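PDB 2X12: fimbriae-associated protein FAP1 from Streptococcus parasanguinis, which probably mediates bacterial adhesion and biofilm formation as a serine-rich fimbrial adhesin anchored to the cell wall, with adhesion modulated by pH. Local coordinates for residues D155-G160 / G337-S342; T161-A166 / T317-I322; V233-A238 / T266-T271; Y247-K252 / Y302-K307. All coordinates share one frame; numbering follows the deposited sequence.

From the N terminus, the chain passes 155-160 and runs straight on into 161-166; their partners, 337-342 and 317-322, come only near the C-terminal end. Interaction 1 closes the widest loop, joining the loops after strands 148-152 and 330-336. Within it, interaction 2 links the region of strand 162-163, in the seven-stranded sheet, to the two-stranded pair 307-311/318-322. Both enclose interactions 3 and 4, whose segments alternate in the order 233-238, 247-252, 266-271, 302-307, so that these two cross. Interaction 3 pairs two strands at the edge of the five-stranded sheet, whereas interaction 4 joins two loops. Interactions 2 and 4 touch through a probable hydrogen bond from Ile322 N to Lys307 O (3.2 Å).

Interaction 1. Residues D155-G160 / G337-S342; sequences DFSNGG and GVNADS
Asn339 is the dense centre of this loop-to-loop contact, gripped through its backbone and both ends of its amide. Its backbone N donates to Asp155 O at 2.8 Å, nearly along the C=O axis. With CG anti to its own carbonyl carbon, the amide swings toward the turn of 155-160. There Asn339 OD1 accepts from Asn158 N (2.8 Å), the donor lying above the carbonyl plane, while Asn339 ND2 reaches Ser157 OG (2.6 Å) within the amide plane. These opposed bonds fix the amide's orientation. The Asn158 amide stacks on that of Asn339, their planes 16° apart, and with Ser157 forms the exposed rim of this grip. On the buried side Val338 CG2 meets the edge of the Phe156 ring at CE1 (3.8 Å), and Phe151 of strand 148-152 packs against both. Toward solvent the contact thins: Ala340 and Asp341 form the exposed corner of a beta turn closed by Ser342 N to Asn339 O. Beyond it Ser342 OG bonds the anti lone pair of Asp155 OD1 (2.9 Å), while Asp155 OD2 accepts from Thr152 N. Loops following strands 148-152 and 330-336, from different sheets, are thus joined, an arrangement consistent with the end of a beta sandwich.

Interaction 2. Residues T161-A166 / T317-I322; sequences TQYYWA and TAPYVI
The ring of Tyr320 lies flat beneath Ala166, whose CB sits 3.9 Å from the Tyr320 ring centroid and 13° off its normal, a CH-pi contact over the face. Tyr320 CG stands between its backbone N and carbonyl carbon, the crowded position (chi1 61°), and this brings the ring to the methyl. Tyr164 is presented differently: its ring edge, in plane, faces Pro319 O, while CE2 leans on Ala318 CB at 3.7 Å. Beyond 161-166 that ring also meets the ring of Tyr313.

Between these aromatic groups the backbones form a single beta bridge, Tyr164 with Tyr320. Tyr164 N donates to Pro319 O (3.0 Å) in the carbonyl plane, and Val321 N donates to Tyr164 O (3.0 Å) from above the plane of the Tyr164 carbonyl. The touching parts run 68° apart, so the pairing does not extend into a ladder. It nevertheless connects two sheets of this all-beta domain, since Tyr163 hydrogen-bonds to Gly332 of strand 330-336 and Tyr320 to Asn309 of strand 307-311, the antiparallel partner of 318-322.

Pro319 fills the angle on the other side of the bridge. Its CG approaches Thr161 CG2 to 3.8 Å and also Tyr163 CD1, whose side chain crosses the proline at about a right angle. Thr161 CG2 lies over one face of the Tyr163 ring, toward its rim. Farther along, Tyr163 CB meets Val321 CG2 at 4.3 Å. Trp165, with CG anti to its backbone N, turns its six-membered ring back so that CE3 comes 3.4 Å from Val321 O.

Interaction 3. Residues V233-A238 / T266-T271; sequences VLIDGA and TKHTIT
Asp236 holds the start of strand 268-271 with both carboxylate oxygens. His268 ND1 donates to the syn lone pair of Asp236 OD2 at 2.6 Å, and the oxygen lies close to the imidazole plane. Carboxylate and ring are nevertheless turned 34° against each other. The second oxygen, Asp236 OD1, takes Thr269 N (3.2 Å), approached from above the carboxylate plane. Asp236 N in turn donates to Thr269 O (2.9 Å), so side chain and backbone together grip one residue of the opposite strand.

From there the strands run antiparallel, 173° between their directions. Leu234 and Thr271 make the hydrogen-bonded pair: Leu234 N to Thr271 O (2.7 Å) is almost straight, and Thr271 N to Leu234 O (3.0 Å) completes it. Ile235 and Ile270 follow as the non-hydrogen-bonded pair. Strand 227-235 ends in a type I' turn from Ile235 to Ala238, with Asp236 and Gly237 at its corner, both at positive phi.

Packing divides between the two faces. On one, Ile235 CG1 and Ile270 CG2 meet at 4.2 Å, and strand 212-220 contributes Thr215 against Ile235 and Ile217 against Ile270. On the other, Leu234 CB lies 3.7 Å from Thr271 OG1. Thr269 OG1 hydrogen-bonds Glu196, while Thr266 OG1 sits over a face of the His268 ring, toward its rim.

With Asp236 OD2 close to the imidazole plane and bonded to ND1, the carboxylate probably favours a proton on that nitrogen, and perhaps the charged imidazole, an effect limited to this one link.

Interaction 4. Residues Y247-K252 / Y302-K307; sequences YGNGSK and YEDGSK
Asp304 OD2 is the meeting point of Asn249 and, less certainly, Ser251. Asn249 reaches it tip to tip, ND2 donating to the syn lone pair of Asp304 OD2 at 2.6 Å; amide and carboxylate are nearly coplanar, 4° apart, and the bond is close to straight. Ser251 OG lies 2.8 Å from Asp304 OD2, but its one proton may instead go to Asn249 OD1, at a similar distance. Asn249 and Asp304 each hold CG between their backbone N and carbonyl carbon, which curls the side chain back over its own loop.

That curl produces an Asx turn on either side of the contact. In one, Asn249 OD1 accepts Ser251 N at 2.6 Å. In the other, Asp304 OD1 accepts Ser306 N (2.9 Å) from well above the carboxylate plane, and it also takes Ser306 OG (2.6 Å). The two loops therefore meet through acidic and amide groups that are already fastened to their own backbones, and donors to both oxygens would probably help keep Asp304 ionised.

Aromatic contacts lie beside this polar knot. The Tyr247 and Tyr302 side chains slide past each other in opposite directions, with Tyr247 CE2 at 4.0 Å from Tyr302 CB and the Tyr247 ring edge toward Tyr302 O. Their hydroxyls are held by other residues: Tyr302 OH by Gly253 O, Tyr247 OH by Asp325.

Neighbouring Asn324 donates to both Tyr302 O and Asp304 OD1. Strand 212-220 lies alongside, where Tyr218 meets Tyr302 edge-to-face, and the joined loops lead into strands 254-263 and 307-311.

Interaction 1. Residues D155-G160 / G337-S342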
loop_
_atom_site.group_PDB
_atom_site.type_symbol
_atom_site.label_atom_id
_atom_site.label_comp_id
_atom_site.label_asym_id
_atom_site.label_seq_id
_atom_site.Cartn_x
_atom_site.Cartn_y
_atom_site.Cartn_z
ATOM N N ASP A 155 8.079 12.865 -1.369
ATOM C CA ASP A 155 9.212 12.868 -0.452
ATOM C C ASP A 155 10.002 11.538 -0.495
ATOM O O ASP A 155 11.043 11.401 0.184
ATOM C CB ASP A 155 8.767 13.184 0.990
ATOM C CG ASP A 155 8.189 14.595 1.150
ATOM O OD1 ASP A 155 8.909 15.598 0.945
ATOM O OD2 ASP A 155 7.005 14.688 1.532
ATOM N N PHE A 156 9.523 10.590 -1.301
ATOM C CA PHE A 156 10.233 9.361 -1.515
ATOM C C PHE A 156 10.725 9.154 -2.930
ATOM O O PHE A 156 11.379 8.181 -3.173
ATOM C CB PHE A 156 9.329 8.217 -1.193
ATOM C CG PHE A 156 8.532 8.390 0.077
ATOM C CD1 PHE A 156 9.124 8.730 1.262
ATOM C CD2 PHE A 156 7.181 8.079 0.114
ATOM C CE1 PHE A 156 8.354 8.803 2.471
ATOM C CE2 PHE A 156 6.422 8.141 1.325
ATOM C CZ PHE A 156 7.007 8.518 2.473
ATOM N N SER A 157 10.394 10.047 -3.851
ATOM C CA SER A 157 10.926 10.032 -5.224
ATOM C C SER A 157 12.194 9.206 -5.476
ATOM O O SER A 157 12.243 8.345 -6.403
ATOM C CB SER A 157 11.326 11.450 -5.660
ATOM O OG SER A 157 10.787 12.449 -4.811
ATOM N N ASN A 158 13.244 9.516 -4.706
ATOM C CA ASN A 158 14.592 9.090 -5.070
ATOM C C ASN A 158 14.813 7.607 -4.940
ATOM O O ASN A 158 15.314 6.959 -5.854
ATOM C CB ASN A 158 15.635 9.841 -4.259
ATOM C CG ASN A 158 15.656 11.262 -4.595
ATOM O OD1 ASN A 158 15.048 11.649 -5.590
ATOM N ND2 ASN A 158 16.309 12.067 -3.782
ATOM N N GLY A 159 14.440 7.070 -3.807
ATOM C CA GLY A 159 14.528 5.644 -3.643
ATOM C C GLY A 159 13.163 5.044 -3.754
ATOM O O GLY A 159 12.127 5.672 -3.423
ATOM N N GLY A 160 13.125 3.808 -4.206
ATOM C CA GLY A 160 11.814 3.138 -4.283
ATOM C C GLY A 160 10.744 3.710 -5.225
ATOM O O GLY A 160 10.846 4.815 -5.731
ATOM N N GLY A 337 13.887 4.827 1.620
ATOM C CA GLY A 337 14.532 6.031 2.073
ATOM C C GLY A 337 13.689 7.264 1.768
ATOM O O GLY A 337 13.143 7.423 0.664
ATOM N N VAL A 338 13.593 8.122 2.770
ATOM C CA VAL A 338 13.016 9.416 2.649
ATOM C C VAL A 338 14.061 10.261 1.992
ATOM O O VAL A 338 15.186 10.217 2.394
ATOM C CB VAL A 338 12.710 9.969 4.029
ATOM C CG1 VAL A 338 12.472 11.456 3.958
ATOM C CG2 VAL A 338 11.512 9.252 4.582
ATOM N N ASN A 339 13.671 11.017 0.968
ATOM C CA ASN A 339 14.600 11.769 0.135
ATOM C C ASN A 339 15.500 12.573 1.027
ATOM O O ASN A 339 15.049 13.192 1.989
ATOM C CB ASN A 339 13.825 12.687 -0.832
ATOM C CG ASN A 339 13.173 11.936 -1.989
ATOM O OD1 ASN A 339 13.300 10.715 -2.134
ATOM N ND2 ASN A 339 12.480 12.680 -2.825
ATOM N N ALA A 340 16.784 12.560 0.715
ATOM C CA ALA A 340 17.790 13.230 1.561
ATOM C C ALA A 340 17.360 14.625 2.087
ATOM O O ALA A 340 17.686 15.002 3.198
ATOM C CB ALA A 340 19.134 13.361 0.781
ATOM N N ASP A 341 16.627 15.386 1.290
ATOM C CA ASP A 341 16.362 16.781 1.639
ATOM C C ASP A 341 14.932 17.041 2.090
ATOM O O ASP A 341 14.502 18.179 2.179
ATOM C CB ASP A 341 16.727 17.676 0.450
ATOM C CG ASP A 341 16.051 17.238 -0.849
ATOM O OD1 ASP A 341 15.865 15.994 -1.097
ATOM O OD2 ASP A 341 15.719 18.169 -1.616
ATOM N N SER A 342 14.186 15.981 2.345
ATOM C CA SER A 342 12.927 16.116 3.028
ATOM C C SER A 342 13.073 15.645 4.469
ATOM O O SER A 342 12.141 15.778 5.247
ATOM C CB SER A 342 11.840 15.290 2.353
ATOM O OG SER A 342 11.815 15.422 0.939
#

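Interaction 2. Residues T161-A166 / T317-I322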
loop_
_atom_site.group_PDB
_atom_site.type_symbol
_atom_site.label_atom_id
_atom_site.label_comp_id
_atom_site.label_asym_id
_atom_site.label_seq_id
_atom_site.Cartn_x
_atom_site.Cartn_y
_atom_site.Cartn_z
ATOM N N THR A 161 9.657 2.941 -5.297
ATOM C CA THR A 161 8.984 2.551 -6.519
ATOM C C THR A 161 7.497 2.635 -6.372
ATOM O O THR A 161 6.982 2.224 -5.354
ATOM C CB THR A 161 9.313 1.098 -6.736
ATOM O OG1 THR A 161 10.727 0.936 -6.557
ATOM C CG2 THR A 161 8.921 0.651 -8.116
ATOM N N GLN A 162 6.804 3.191 -7.363
ATOM C CA GLN A 162 5.349 3.172 -7.376
ATOM C C GLN A 162 4.949 2.006 -8.253
ATOM O O GLN A 162 5.616 1.714 -9.242
ATOM C CB GLN A 162 4.761 4.481 -7.905
ATOM C CG GLN A 162 3.253 4.559 -7.604
ATOM C CD GLN A 162 2.698 5.981 -7.314
ATOM O OE1 GLN A 162 3.350 7.001 -7.589
ATOM N NE2 GLN A 162 1.466 6.040 -6.757
ATOM N N TYR A 163 3.860 1.360 -7.893
ATOM C CA TYR A 163 3.414 0.155 -8.553
ATOM C C TYR A 163 2.006 0.325 -9.088
ATOM O O TYR A 163 1.129 0.789 -8.339
ATOM C CB TYR A 163 3.402 -0.959 -7.555
ATOM C CG TYR A 163 4.767 -1.456 -7.122
ATOM C CD1 TYR A 163 5.437 -2.439 -7.830
ATOM C CD2 TYR A 163 5.355 -1.009 -5.971
ATOM C CE1 TYR A 163 6.674 -2.939 -7.419
ATOM C CE2 TYR A 163 6.597 -1.523 -5.541
ATOM C CZ TYR A 163 7.254 -2.478 -6.283
ATOM O OH TYR A 163 8.474 -2.975 -5.879
ATOM N N TYR A 164 1.779 -0.056 -10.346
ATOM C CA TYR A 164 0.529 0.232 -10.999
ATOM C C TYR A 164 -0.233 -1.057 -11.249
ATOM O O TYR A 164 0.163 -2.131 -10.815
ATOM C CB TYR A 164 0.769 0.989 -12.299
ATOM C CG TYR A 164 1.506 2.301 -12.092
ATOM C CD1 TYR A 164 0.849 3.532 -12.142
ATOM C CD2 TYR A 164 2.876 2.304 -11.841
ATOM C CE1 TYR A 164 1.559 4.751 -11.944
ATOM C CE2 TYR A 164 3.588 3.489 -11.639
ATOM C CZ TYR A 164 2.937 4.715 -11.678
ATOM O OH TYR A 164 3.708 5.840 -11.434
ATOM N N TRP A 165 -1.346 -0.959 -11.951
ATOM C CA TRP A 165 -2.141 -2.124 -12.306
ATOM C C TRP A 165 -2.461 -2.098 -13.812
ATOM O O TRP A 165 -3.060 -1.161 -14.323
ATOM C CB TRP A 165 -3.412 -2.118 -11.453
ATOM C CG TRP A 165 -4.443 -3.102 -11.799
ATOM C CD1 TRP A 165 -5.558 -2.882 -12.525
ATOM C CD2 TRP A 165 -4.480 -4.466 -11.403
ATOM N NE1 TRP A 165 -6.284 -4.025 -12.642
ATOM C CE2 TRP A 165 -5.646 -5.025 -11.963
ATOM C CE3 TRP A 165 -3.614 -5.291 -10.671
ATOM C CZ2 TRP A 165 -5.987 -6.354 -11.795
ATOM C CZ3 TRP A 165 -3.950 -6.601 -10.513
ATOM C CH2 TRP A 165 -5.136 -7.127 -11.077
ATOM N N ALA A 166 -1.975 -3.100 -14.517
ATOM C CA ALA A 166 -2.533 -3.489 -15.806
ATOM C C ALA A 166 -3.452 -4.578 -15.406
ATOM O O ALA A 166 -3.110 -5.347 -14.473
ATOM C CB ALA A 166 -1.474 -4.086 -16.740
ATOM N N THR A 317 8.742 3.479 -17.586
ATOM C CA THR A 317 8.675 2.060 -17.643
ATOM C C THR A 317 8.249 1.884 -16.241
ATOM O O THR A 317 9.014 2.097 -15.311
ATOM C CB THR A 317 10.015 1.413 -17.912
ATOM O OG1 THR A 317 11.038 2.336 -17.516
ATOM C CG2 THR A 317 10.134 0.992 -19.436
ATOM N N ALA A 318 6.971 1.609 -16.104
ATOM C CA ALA A 318 6.331 1.562 -14.827
ATOM C C ALA A 318 6.039 0.121 -14.510
ATOM O O ALA A 318 5.389 -0.574 -15.278
ATOM C CB ALA A 318 5.032 2.357 -14.892
ATOM N N PRO A 319 6.486 -0.334 -13.366
ATOM C CA PRO A 319 6.162 -1.692 -13.010
ATOM C C PRO A 319 4.691 -1.859 -12.638
ATOM O O PRO A 319 4.102 -0.984 -12.023
ATOM C CB PRO A 319 7.015 -1.913 -11.761
ATOM C CG PRO A 319 7.002 -0.600 -11.108
ATOM C CD PRO A 319 6.969 0.431 -12.215
ATOM N N TYR A 320 4.113 -3.002 -12.966
ATOM C CA TYR A 320 2.760 -3.269 -12.520
ATOM C C TYR A 320 2.670 -4.576 -11.825
ATOM O O TYR A 320 3.497 -5.451 -12.100
ATOM C CB TYR A 320 1.775 -3.231 -13.686
ATOM C CG TYR A 320 1.985 -4.210 -14.793
ATOM C CD1 TYR A 320 2.674 -3.842 -15.939
ATOM C CD2 TYR A 320 1.430 -5.472 -14.740
ATOM C CE1 TYR A 320 2.848 -4.722 -16.984
ATOM C CE2 TYR A 320 1.595 -6.367 -15.785
ATOM C CZ TYR A 320 2.296 -5.985 -16.908
ATOM O OH TYR A 320 2.470 -6.862 -17.946
ATOM N N VAL A 321 1.656 -4.713 -10.954
ATOM C CA VAL A 321 1.390 -5.978 -10.235
ATOM C C VAL A 321 0.437 -6.944 -10.943
ATOM O O VAL A 321 -0.586 -6.527 -11.531
ATOM C CB VAL A 321 0.788 -5.706 -8.856
ATOM C CG1 VAL A 321 0.406 -7.037 -8.178
ATOM C CG2 VAL A 321 1.764 -4.901 -8.000
ATOM N N ILE A 322 0.785 -8.221 -10.884
ATOM C CA ILE A 322 -0.084 -9.286 -11.342
ATOM C C ILE A 322 -0.659 -9.977 -10.113
ATOM O O ILE A 322 0.072 -10.331 -9.151
ATOM C CB ILE A 322 0.661 -10.317 -12.176
ATOM C CG1 ILE A 322 1.012 -9.747 -13.558
ATOM C CG2 ILE A 322 -0.175 -11.599 -12.324
ATOM C CD1 ILE A 322 2.335 -10.289 -14.160
#

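Interaction 3. Residues V233-A238 / T266-T271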
loop_
_atom_site.group_PDB
_atom_site.type_symbol
_atom_site.label_atom_id
_atom_site.label_comp_id
_atom_site.label_asym_id
_atom_site.label_seq_id
_atom_site.Cartn_x
_atom_site.Cartn_y
_atom_site.Cartn_z
ATOM N N VAL A 233 -4.263 -1.091 12.381
ATOM C CA VAL A 233 -4.494 -1.007 10.945
ATOM C C VAL A 233 -5.980 -0.938 10.684
ATOM O O VAL A 233 -6.728 -1.870 11.048
ATOM C CB VAL A 233 -3.964 -2.223 10.216
ATOM C CG1 VAL A 233 -4.273 -2.110 8.777
ATOM C CG2 VAL A 233 -2.470 -2.358 10.424
ATOM N N LEU A 234 -6.418 0.154 10.064
ATOM C CA LEU A 234 -7.843 0.374 9.867
ATOM C C LEU A 234 -8.149 0.611 8.418
ATOM O O LEU A 234 -7.312 1.046 7.690
ATOM C CB LEU A 234 -8.309 1.583 10.680
ATOM C CG LEU A 234 -8.109 1.573 12.213
ATOM C CD1 LEU A 234 -8.782 2.818 12.750
ATOM C CD2 LEU A 234 -8.591 0.283 12.937
ATOM N N ILE A 235 -9.361 0.327 7.992
ATOM C CA ILE A 235 -9.841 0.772 6.686
ATOM C C ILE A 235 -11.181 1.433 6.855
ATOM O O ILE A 235 -12.069 0.856 7.501
ATOM C CB ILE A 235 -10.046 -0.423 5.762
ATOM C CG1 ILE A 235 -8.719 -1.162 5.578
ATOM C CG2 ILE A 235 -10.609 0.029 4.421
ATOM C CD1 ILE A 235 -8.755 -2.182 4.494
ATOM N N ASP A 236 -11.334 2.614 6.255
ATOM C CA ASP A 236 -12.532 3.451 6.482
ATOM C C ASP A 236 -12.850 3.580 7.974
ATOM O O ASP A 236 -14.012 3.577 8.359
ATOM C CB ASP A 236 -13.739 2.883 5.717
ATOM C CG ASP A 236 -13.423 2.672 4.231
ATOM O OD1 ASP A 236 -12.821 3.605 3.650
ATOM O OD2 ASP A 236 -13.744 1.598 3.652
ATOM N N GLY A 237 -11.809 3.642 8.803
ATOM C CA GLY A 237 -11.973 3.726 10.250
ATOM C C GLY A 237 -12.426 2.468 10.952
ATOM O O GLY A 237 -12.638 2.510 12.179
ATOM N N ALA A 238 -12.609 1.373 10.201
ATOM C CA ALA A 238 -13.109 0.133 10.775
ATOM C C ALA A 238 -11.931 -0.824 10.914
ATOM O O ALA A 238 -10.886 -0.612 10.307
ATOM C CB ALA A 238 -14.193 -0.433 9.924
ATOM N N THR A 266 -15.855 1.384 -4.117
ATOM C CA THR A 266 -15.711 2.787 -3.677
ATOM C C THR A 266 -14.277 3.095 -3.286
ATOM O O THR A 266 -13.485 2.167 -3.040
ATOM C CB THR A 266 -16.540 3.102 -2.405
ATOM O OG1 THR A 266 -15.957 2.427 -1.280
ATOM C CG2 THR A 266 -17.998 2.709 -2.552
ATOM N N LYS A 267 -13.990 4.402 -3.195
ATOM C CA LYS A 267 -12.776 4.937 -2.575
ATOM C C LYS A 267 -12.643 4.379 -1.208
ATOM O O LYS A 267 -13.634 4.121 -0.584
ATOM C CB LYS A 267 -12.873 6.447 -2.410
ATOM C CG LYS A 267 -12.837 7.207 -3.727
ATOM C CD LYS A 267 -12.865 8.732 -3.518
ATOM C CE LYS A 267 -12.536 9.479 -4.848
ATOM N NZ LYS A 267 -12.901 10.939 -4.790
ATOM N N HIS A 268 -11.424 4.238 -0.719
ATOM C CA HIS A 268 -11.205 3.799 0.645
ATOM C C HIS A 268 -10.054 4.529 1.250
ATOM O O HIS A 268 -9.239 5.039 0.527
ATOM C CB HIS A 268 -10.909 2.336 0.649
ATOM C CG HIS A 268 -12.078 1.500 0.279
ATOM N ND1 HIS A 268 -13.128 1.281 1.143
ATOM C CD2 HIS A 268 -12.375 0.828 -0.860
ATOM C CE1 HIS A 268 -14.019 0.497 0.555
ATOM N NE2 HIS A 268 -13.588 0.208 -0.662
ATOM N N THR A 269 -9.994 4.566 2.572
ATOM C CA THR A 269 -8.949 5.273 3.294
ATOM C C THR A 269 -8.355 4.331 4.278
ATOM O O THR A 269 -8.985 3.997 5.268
ATOM C CB THR A 269 -9.543 6.451 4.045
ATOM O OG1 THR A 269 -10.198 7.300 3.101
ATOM C CG2 THR A 269 -8.475 7.244 4.816
ATOM N N ILE A 270 -7.144 3.894 3.991
ATOM C CA ILE A 270 -6.443 2.905 4.802
ATOM C C ILE A 270 -5.453 3.638 5.664
ATOM O O ILE A 270 -4.756 4.508 5.172
ATOM C CB ILE A 270 -5.641 1.959 3.905
ATOM C CG1 ILE A 270 -6.510 1.455 2.733
ATOM C CG2 ILE A 270 -5.049 0.779 4.702
ATOM C CD1 ILE A 270 -5.701 0.924 1.530
ATOM N N THR A 271 -5.399 3.300 6.944
ATOM C CA THR A 271 -4.464 3.917 7.881
ATOM C C THR A 271 -3.902 2.883 8.861
ATOM O O THR A 271 -4.571 1.894 9.229
ATOM C CB THR A 271 -5.120 4.959 8.742
ATOM O OG1 THR A 271 -6.120 4.320 9.519
ATOM C CG2 THR A 271 -5.733 5.995 7.913
#

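Interaction 4. Residues Y247-K252 / Y302-K307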
loop_
_atom_site.group_PDB
_atom_site.type_symbol
_atom_site.label_atom_id
_atom_site.label_comp_id
_atom_site.label_asym_id
_atom_site.label_seq_id
_atom_site.Cartn_x
_atom_site.Cartn_y
_atom_site.Cartn_z
ATOM N N TYR A 247 1.006 -18.851 0.348
ATOM C CA TYR A 247 1.608 -19.339 -0.881
ATOM C C TYR A 247 3.013 -19.907 -0.705
ATOM O O TYR A 247 3.563 -20.465 -1.643
ATOM C CB TYR A 247 1.685 -18.206 -1.893
ATOM C CG TYR A 247 0.355 -17.661 -2.364
ATOM C CD1 TYR A 247 -0.445 -18.367 -3.229
ATOM C CD2 TYR A 247 -0.079 -16.412 -1.966
ATOM C CE1 TYR A 247 -1.665 -17.846 -3.669
ATOM C CE2 TYR A 247 -1.297 -15.894 -2.392
ATOM C CZ TYR A 247 -2.071 -16.605 -3.239
ATOM O OH TYR A 247 -3.247 -16.065 -3.636
ATOM N N GLY A 248 3.601 -19.727 0.486
ATOM C CA GLY A 248 4.972 -20.203 0.773
ATOM C C GLY A 248 6.018 -19.660 -0.208
ATOM O O GLY A 248 6.926 -20.356 -0.587
ATOM N N ASN A 249 5.858 -18.403 -0.614
ATOM C CA ASN A 249 6.745 -17.762 -1.562
ATOM C C ASN A 249 7.771 -16.941 -0.827
ATOM O O ASN A 249 8.386 -16.066 -1.408
ATOM C CB ASN A 249 5.926 -16.863 -2.513
ATOM C CG ASN A 249 5.509 -15.515 -1.870
ATOM O OD1 ASN A 249 5.914 -15.220 -0.748
ATOM N ND2 ASN A 249 4.738 -14.690 -2.593
ATOM N N GLY A 250 7.886 -17.143 0.475
ATOM C CA GLY A 250 8.870 -16.412 1.252
ATOM C C GLY A 250 8.691 -14.917 1.527
ATOM O O GLY A 250 9.521 -14.351 2.277
ATOM N N SER A 251 7.664 -14.271 0.967
ATOM C CA SER A 251 7.315 -12.919 1.390
ATOM C C SER A 251 6.950 -12.910 2.854
ATOM O O SER A 251 6.148 -13.680 3.301
ATOM C CB SER A 251 6.108 -12.375 0.645
ATOM O OG SER A 251 6.343 -12.331 -0.751
ATOM N N LYS A 252 7.549 -12.016 3.611
ATOM C CA LYS A 252 7.207 -11.856 5.029
ATOM C C LYS A 252 6.167 -10.772 4.983
ATOM O O LYS A 252 5.832 -10.301 3.895
ATOM C CB LYS A 252 8.472 -11.498 5.828
ATOM C CG LYS A 252 9.427 -12.723 5.908
ATOM C CD LYS A 252 10.892 -12.378 6.094
ATOM C CE LYS A 252 11.748 -13.575 5.641
ATOM N NZ LYS A 252 13.077 -13.610 6.333
ATOM N N TYR A 302 -3.988 -12.713 -0.366
ATOM C CA TYR A 302 -2.660 -12.234 -0.017
ATOM C C TYR A 302 -2.058 -11.750 -1.297
ATOM O O TYR A 302 -1.642 -12.547 -2.107
ATOM C CB TYR A 302 -1.847 -13.358 0.600
ATOM C CG TYR A 302 -0.521 -13.002 1.244
ATOM C CD1 TYR A 302 -0.438 -12.615 2.555
ATOM C CD2 TYR A 302 0.653 -13.151 0.571
ATOM C CE1 TYR A 302 0.765 -12.317 3.139
ATOM C CE2 TYR A 302 1.878 -12.872 1.171
ATOM C CZ TYR A 302 1.920 -12.458 2.443
ATOM O OH TYR A 302 3.149 -12.224 3.017
ATOM N N GLU A 303 -2.102 -10.444 -1.507
ATOM C CA GLU A 303 -1.556 -9.811 -2.696
ATOM C C GLU A 303 -0.409 -8.961 -2.211
ATOM O O GLU A 303 -0.570 -7.785 -1.854
ATOM C CB GLU A 303 -2.636 -8.990 -3.373
ATOM C CG GLU A 303 -3.845 -9.828 -3.790
ATOM C CD GLU A 303 -3.508 -10.929 -4.831
ATOM O OE1 GLU A 303 -2.404 -10.822 -5.458
ATOM O OE2 GLU A 303 -4.337 -11.889 -4.982
ATOM N N ASP A 304 0.720 -9.661 -2.063
ATOM C CA ASP A 304 2.054 -9.068 -1.939
ATOM C C ASP A 304 2.302 -8.698 -3.353
ATOM O O ASP A 304 1.412 -8.946 -4.196
ATOM C CB ASP A 304 3.072 -10.099 -1.469
ATOM C CG ASP A 304 3.165 -11.330 -2.384
ATOM O OD1 ASP A 304 2.621 -11.292 -3.502
ATOM O OD2 ASP A 304 3.817 -12.351 -1.988
ATOM N N GLY A 305 3.455 -8.164 -3.696
ATOM C CA GLY A 305 3.617 -7.812 -5.111
ATOM C C GLY A 305 4.481 -8.782 -5.845
ATOM O O GLY A 305 5.254 -8.390 -6.718
ATOM N N SER A 306 4.401 -10.049 -5.486
ATOM C CA SER A 306 5.495 -10.922 -5.843
ATOM C C SER A 306 5.533 -11.242 -7.325
ATOM O O SER A 306 6.577 -11.563 -7.823
ATOM C CB SER A 306 5.445 -12.204 -5.039
ATOM O OG SER A 306 4.148 -12.739 -5.070
ATOM N N LYS A 307 4.398 -11.202 -8.012
ATOM C CA LYS A 307 4.366 -11.396 -9.459
ATOM C C LYS A 307 4.147 -10.044 -10.054
ATOM O O LYS A 307 3.421 -9.251 -9.490
ATOM C CB LYS A 307 3.209 -12.308 -9.855
ATOM C CG LYS A 307 3.512 -13.837 -9.705
ATOM C CD LYS A 307 2.268 -14.671 -9.251
ATOM C CE LYS A 307 1.753 -15.735 -10.277
ATOM N NZ LYS A 307 0.213 -15.624 -10.404
#